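Local coordinates for protein carbohydrate binding module (Uncultured bacterium, PDB 2W3J) that probably binds uronic acid sugars as a calcium-containing, beta-sandwich carbohydrate-binding module of family 35, at residues S44-A48 with G130-C136; R68-N74 with S107-E113. All coordinates share one frame; numbering follows the deposited sequence. Where two conformers were deposited one is given.

Contact 1: residues S44-A48 with G130-C136; sequences SLSAA and GITPAAC
Ser44 OG donates to the backbone oxygen of Ala135 over 2.7 Å, the shortest direct bond between 44-48 and 130-136. With OG anti to the Ser44 backbone nitrogen (chi1 -179°), the hydroxyl is carried toward the segment that follows strand 131-133. It meets Ala135 O from above the carbonyl plane, 43° out of it. On the way it passes the methyl of Ala134, with OG 3.3 Å from CB, while the carbonyl of the same serine accepts the amide of Ala134. Replacing Ser44 with an alanine would probably leave Ala135 O without this donor and give the C-terminal tail more freedom to move. Farther along the ladder, Ser46 and Thr132 form an antiparallel hydrogen-bonded pair: Ser46 N meets Thr132 O at 2.8 Å, and Thr132 N returns the bond to Ser46 O. This ladder adds strand 131-133 to the edge of 40-47 remote from strand 104-112, extending one sheet of the beta-sandwich typical of these modules. On the Ala47 and Ile131 face the contact is apolar. Ile131 CD1 rests 3.9 Å from Ala47 CB, and the isoleucine continues onto Trp2 and Leu101 from the other sheet. The face of Ser46 and Thr132 is polar instead. In the Ser46 conformer described, one water joins its OG to Thr132 OG1 and also donates to Pro133 O at 2.6 Å. At the far end the bond from Ala48 N to Gly130 O is weak. Gly130 has a positive phi, which favours glycine, and a beta carbon there would also collide with Ala48 CB.

Contact 2: residues R68-N74 with S107-E113; sequences RATVVVN and SIKLVAE
Leu110 CD1 is wedged between two side chains of the facing strand, 3.8 Å from Ala69 CB and equally far from Val71 CG2. With its CG anti to the backbone nitrogen (chi1 -176°), Leu110 leans across toward strand 69-73 and fills the tight side of the contact. Val71, Val73 and Ile108 lie on the same face and pack against Ile99 of strand 93-101, which belongs to the opposing sheet; this is the hydrophobic interior of a beta-sandwich, here lined by two antiparallel neighbours. The backbone ladder is regular at its middle: Val72 N donates to Lys109 O at 2.8 Å, and Lys109 N returns the bond to Val72 O. The other face is looser and partly open to solvent. Val72 CG2 and Val111 CG2 meet at 4.1 Å, and the extended Lys109 chain leads away from Val72 after its CB has met it. Toward the 113 end this face turns polar. In the conformers described, Thr70 OG1 donates to Glu113 OE2 at 2.8 Å, arriving from above the carboxylate plane, 53° out of it. That same oxygen also bonds Thr80 OG1 of strand 76-81, while Arg68 NH1 pairs with Asp82.

Overall arrangement
The two contacts lie about 17 Å apart, centre to centre, in one antiparallel sheet of the sandwich. Strands 40-47 and 104-112 are neighbours there, so contact 1 joins 131-133 to one edge of this pair and contact 2 joins 69-73 to the other. They touch in the interior, where Leu45 CD2, in the conformer described, packs 3.8 Å from Ile108 CD1. Along the chain the order is 44-48, 68-74, 107-113, 130-136: both segments of contact 2 fall between those of contact 1. Contact 2 lies nearer the chain centre, and its Ala112 side chain is about 9 Å from a bound calcium ion. Contact 1 thus brings the last strand back onto the sheet that also holds contact 2.

Contact 1: residues S44-A48 with G130-C136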
loop_
_atom_site.group_PDB
_atom_site.type_symbol
_atom_site.label_atom_id
_atom_site.label_comp_id
_atom_site.label_asym_id
_atom_site.label_seq_id
_atom_site.Cartn_x
_atom_site.Cartn_y
_atom_site.Cartn_z
ATOM N N SER A 44 4.710 0.435 -8.765
ATOM C CA SER A 44 4.548 0.617 -10.230
ATOM C C SER A 44 4.009 -0.695 -10.789
ATOM O O SER A 44 4.554 -1.766 -10.498
ATOM C CB SER A 44 5.903 0.918 -10.873
ATOM O OG SER A 44 5.807 1.132 -12.301
ATOM N N LEU A 45 2.938 -0.614 -11.575
ATOM C CA LEU A 45 2.333 -1.805 -12.158
ATOM C C LEU A 45 1.940 -1.573 -13.601
ATOM O O LEU A 45 1.802 -0.433 -14.039
ATOM C CB LEU A 45 1.091 -2.241 -11.370
ATOM C CG LEU A 45 -0.244 -1.490 -11.390
ATOM C CD1 LEU A 45 -0.984 -1.573 -12.732
ATOM C CD2 LEU A 45 -1.135 -2.029 -10.286
ATOM N N SER A 46 1.727 -2.666 -14.319
ATOM C CA SER A 46 1.189 -2.587 -15.677
ATOM C C SER A 46 -0.164 -3.251 -15.702
ATOM O O SER A 46 -0.361 -4.289 -15.061
ATOM C CB SER A 46 2.107 -3.306 -16.666
ATOM O OG SER A 46 3.379 -2.702 -16.697
ATOM N N ALA A 47 -1.103 -2.655 -16.442
ATOM C CA ALA A 47 -2.426 -3.213 -16.654
ATOM C C ALA A 47 -2.617 -3.439 -18.171
ATOM O O ALA A 47 -2.234 -2.598 -18.974
ATOM C CB ALA A 47 -3.500 -2.286 -16.135
ATOM N N ALA A 48 -3.208 -4.569 -18.541
ATOM C CA ALA A 48 -3.484 -4.843 -19.969
ATOM C C ALA A 48 -4.595 -3.939 -20.535
ATOM O O ALA A 48 -4.567 -3.563 -21.708
ATOM C CB ALA A 48 -3.820 -6.315 -20.174
ATOM N N GLY A 130 -4.360 -9.707 -16.183
ATOM C CA GLY A 130 -3.478 -8.826 -16.917
ATOM C C GLY A 130 -2.758 -7.778 -16.076
ATOM O O GLY A 130 -2.334 -6.749 -16.591
ATOM N N ILE A 131 -2.603 -8.052 -14.787
ATOM C CA ILE A 131 -1.850 -7.141 -13.907
ATOM C C ILE A 131 -0.465 -7.752 -13.662
ATOM O O ILE A 131 -0.368 -8.929 -13.266
ATOM C CB ILE A 131 -2.579 -6.955 -12.559
ATOM C CG1 ILE A 131 -3.957 -6.329 -12.742
ATOM C CG2 ILE A 131 -1.736 -6.115 -11.619
ATOM C CD1 ILE A 131 -3.912 -4.923 -13.259
ATOM N N THR A 132 0.589 -6.986 -13.931
ATOM C CA THR A 132 1.957 -7.398 -13.618
ATOM C C THR A 132 2.689 -6.220 -12.982
ATOM O O THR A 132 2.196 -5.105 -13.034
ATOM C CB THR A 132 2.759 -7.806 -14.877
ATOM O OG1 THR A 132 2.709 -6.752 -15.838
ATOM C CG2 THR A 132 2.164 -9.084 -15.507
ATOM N N PRO A 133 3.873 -6.467 -12.413
ATOM C CA PRO A 133 4.681 -5.379 -11.899
ATOM C C PRO A 133 5.281 -4.625 -13.075
ATOM O O PRO A 133 5.358 -5.172 -14.167
ATOM C CB PRO A 133 5.784 -6.084 -11.081
ATOM C CG PRO A 133 5.755 -7.518 -11.519
ATOM C CD PRO A 133 4.425 -7.799 -12.112
ATOM N N ALA A 134 5.658 -3.370 -12.856
ATOM C CA ALA A 134 6.329 -2.559 -13.880
ATOM C C ALA A 134 7.615 -1.961 -13.331
ATOM O O ALA A 134 7.810 -1.930 -12.105
ATOM C CB ALA A 134 5.384 -1.446 -14.380
ATOM N N ALA A 135 8.506 -1.497 -14.211
ATOM C CA ALA A 135 9.726 -0.854 -13.747
ATOM C C ALA A 135 9.380 0.437 -12.984
ATOM O O ALA A 135 8.351 1.062 -13.240
ATOM C CB ALA A 135 10.632 -0.517 -14.935
ATOM N N CYS A 136 10.256 0.830 -12.067
ATOM C CA CYS A 136 10.099 2.080 -11.328
ATOM C C CYS A 136 10.526 3.250 -12.193
ATOM O O CYS A 136 11.547 3.166 -12.854
ATOM C CB CYS A 136 10.986 2.034 -10.101
ATOM S SG CYS A 136 10.501 0.675 -9.044
HETATM O O HOH W 1 4.745 -4.973 -16.676
#

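Contact 2: residues R68-N74 with S107-E113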
loop_
_atom_site.group_PDB
_atom_site.type_symbol
_atom_site.label_atom_id
_atom_site.label_comp_id
_atom_site.label_asym_id
_atom_site.label_seq_id
_atom_site.Cartn_x
_atom_site.Cartn_y
_atom_site.Cartn_z
ATOM N N ARG A 68 -4.983 7.500 9.019
ATOM C CA ARG A 68 -5.586 7.818 7.727
ATOM C C ARG A 68 -4.530 8.095 6.664
ATOM O O ARG A 68 -3.503 8.711 6.928
ATOM C CB ARG A 68 -6.581 8.980 7.893
ATOM C CG ARG A 68 -7.751 8.596 8.792
ATOM C CD ARG A 68 -8.859 9.677 8.864
ATOM N NE ARG A 68 -9.527 9.914 7.581
ATOM C CZ ARG A 68 -10.549 9.194 7.131
ATOM N NH1 ARG A 68 -11.002 8.161 7.834
ATOM N NH2 ARG A 68 -11.108 9.492 5.969
ATOM N N ALA A 69 -4.791 7.626 5.435
ATOM C CA ALA A 69 -3.849 7.822 4.336
ATOM C C ALA A 69 -4.615 7.865 3.026
ATOM O O ALA A 69 -5.645 7.226 2.889
ATOM C CB ALA A 69 -2.842 6.668 4.265
ATOM N N THR A 70 -4.073 8.560 2.055
ATOM C CA THR A 70 -4.747 8.708 0.762
ATOM C C THR A 70 -4.103 7.820 -0.280
ATOM O O THR A 70 -2.880 7.785 -0.388
ATOM C CB THR A 70 -4.672 10.163 0.250
ATOM O OG1 THR A 70 -5.031 11.068 1.301
ATOM C CG2 THR A 70 -5.565 10.373 -1.000
ATOM N N VAL A 71 -4.943 7.149 -1.061
ATOM C CA VAL A 71 -4.499 6.345 -2.193
ATOM C C VAL A 71 -4.459 7.276 -3.416
ATOM O O VAL A 71 -5.476 7.915 -3.730
ATOM C CB VAL A 71 -5.472 5.181 -2.443
ATOM C CG1 VAL A 71 -5.075 4.373 -3.695
ATOM C CG2 VAL A 71 -5.519 4.270 -1.184
ATOM N N VAL A 72 -3.278 7.401 -4.018
ATOM C CA VAL A 72 -3.042 8.237 -5.180
ATOM C C VAL A 72 -2.749 7.324 -6.366
ATOM O O VAL A 72 -1.859 6.479 -6.281
ATOM C CB VAL A 72 -1.826 9.132 -4.956
ATOM C CG1 VAL A 72 -1.549 10.014 -6.193
ATOM C CG2 VAL A 72 -2.047 10.008 -3.709
ATOM N N VAL A 73 -3.452 7.488 -7.487
ATOM C CA VAL A 73 -3.163 6.599 -8.623
ATOM C C VAL A 73 -2.881 7.468 -9.833
ATOM O O VAL A 73 -3.695 8.352 -10.150
ATOM C CB VAL A 73 -4.337 5.637 -8.885
ATOM C CG1 VAL A 73 -4.064 4.771 -10.127
ATOM C CG2 VAL A 73 -4.616 4.749 -7.631
ATOM N N ASN A 74 -1.715 7.277 -10.434
ATOM C CA ASN A 74 -1.275 8.111 -11.560
ATOM C C ASN A 74 -1.322 9.597 -11.220
ATOM O O ASN A 74 -1.818 10.418 -12.015
ATOM C CB ASN A 74 -2.121 7.789 -12.780
ATOM C CG ASN A 74 -1.912 6.379 -13.242
ATOM O OD1 ASN A 74 -2.861 5.673 -13.609
ATOM N ND2 ASN A 74 -0.664 5.946 -13.213
ATOM N N SER A 107 1.131 4.258 -11.697
ATOM C CA SER A 107 1.769 4.408 -10.382
ATOM C C SER A 107 0.678 4.381 -9.319
ATOM O O SER A 107 -0.448 4.849 -9.539
ATOM C CB SER A 107 2.571 5.715 -10.306
ATOM O OG SER A 107 1.697 6.814 -10.484
ATOM N N ILE A 108 0.997 3.822 -8.139
ATOM C CA ILE A 108 0.097 3.842 -7.029
ATOM C C ILE A 108 0.942 4.345 -5.858
ATOM O O ILE A 108 2.067 3.900 -5.690
ATOM C CB ILE A 108 -0.411 2.433 -6.661
ATOM C CG1 ILE A 108 -1.208 1.816 -7.834
ATOM C CG2 ILE A 108 -1.256 2.512 -5.409
ATOM C CD1 ILE A 108 -1.815 0.440 -7.453
ATOM N N LYS A 109 0.408 5.317 -5.118
ATOM C CA LYS A 109 1.114 5.850 -3.962
ATOM C C LYS A 109 0.145 5.882 -2.778
ATOM O O LYS A 109 -1.061 6.138 -2.916
ATOM C CB LYS A 109 1.709 7.245 -4.290
ATOM C CG LYS A 109 2.562 7.886 -3.190
ATOM C CD LYS A 109 3.176 9.239 -3.720
ATOM C CE LYS A 109 4.279 9.828 -2.780
ATOM N NZ LYS A 109 4.953 11.079 -3.368
ATOM N N LEU A 110 0.668 5.605 -1.580
ATOM C CA LEU A 110 -0.140 5.740 -0.412
ATOM C C LEU A 110 0.550 6.794 0.458
ATOM O O LEU A 110 1.769 6.699 0.691
ATOM C CB LEU A 110 -0.168 4.405 0.331
ATOM C CG LEU A 110 -1.062 4.290 1.569
ATOM C CD1 LEU A 110 -2.558 4.371 1.252
ATOM C CD2 LEU A 110 -0.799 2.917 2.248
ATOM N N VAL A 111 -0.221 7.779 0.918
ATOM C CA VAL A 111 0.361 8.997 1.520
ATOM C C VAL A 111 -0.313 9.302 2.860
ATOM O O VAL A 111 -1.529 9.484 2.941
ATOM C CB VAL A 111 0.184 10.237 0.589
ATOM C CG1 VAL A 111 0.826 11.508 1.244
ATOM C CG2 VAL A 111 0.829 9.974 -0.790
ATOM N N ALA A 112 0.484 9.369 3.927
ATOM C CA ALA A 112 -0.068 9.568 5.265
ATOM C C ALA A 112 -0.717 10.955 5.414
ATOM O O ALA A 112 -0.117 11.960 5.042
ATOM C CB ALA A 112 1.058 9.449 6.318
ATOM N N GLU A 113 -1.889 10.976 6.023
ATOM C CA GLU A 113 -2.588 12.235 6.248
ATOM C C GLU A 113 -2.351 12.818 7.624
ATOM O O GLU A 113 -2.747 13.970 7.886
ATOM C CB GLU A 113 -4.072 12.041 6.057
ATOM C CG GLU A 113 -4.409 11.789 4.622
ATOM C CD GLU A 113 -5.838 12.117 4.332
ATOM O OE1 GLU A 113 -6.289 13.173 4.812
ATOM O OE2 GLU A 113 -6.498 11.318 3.627
HETATM O O HOH W 2 0.493 8.055 -8.218
#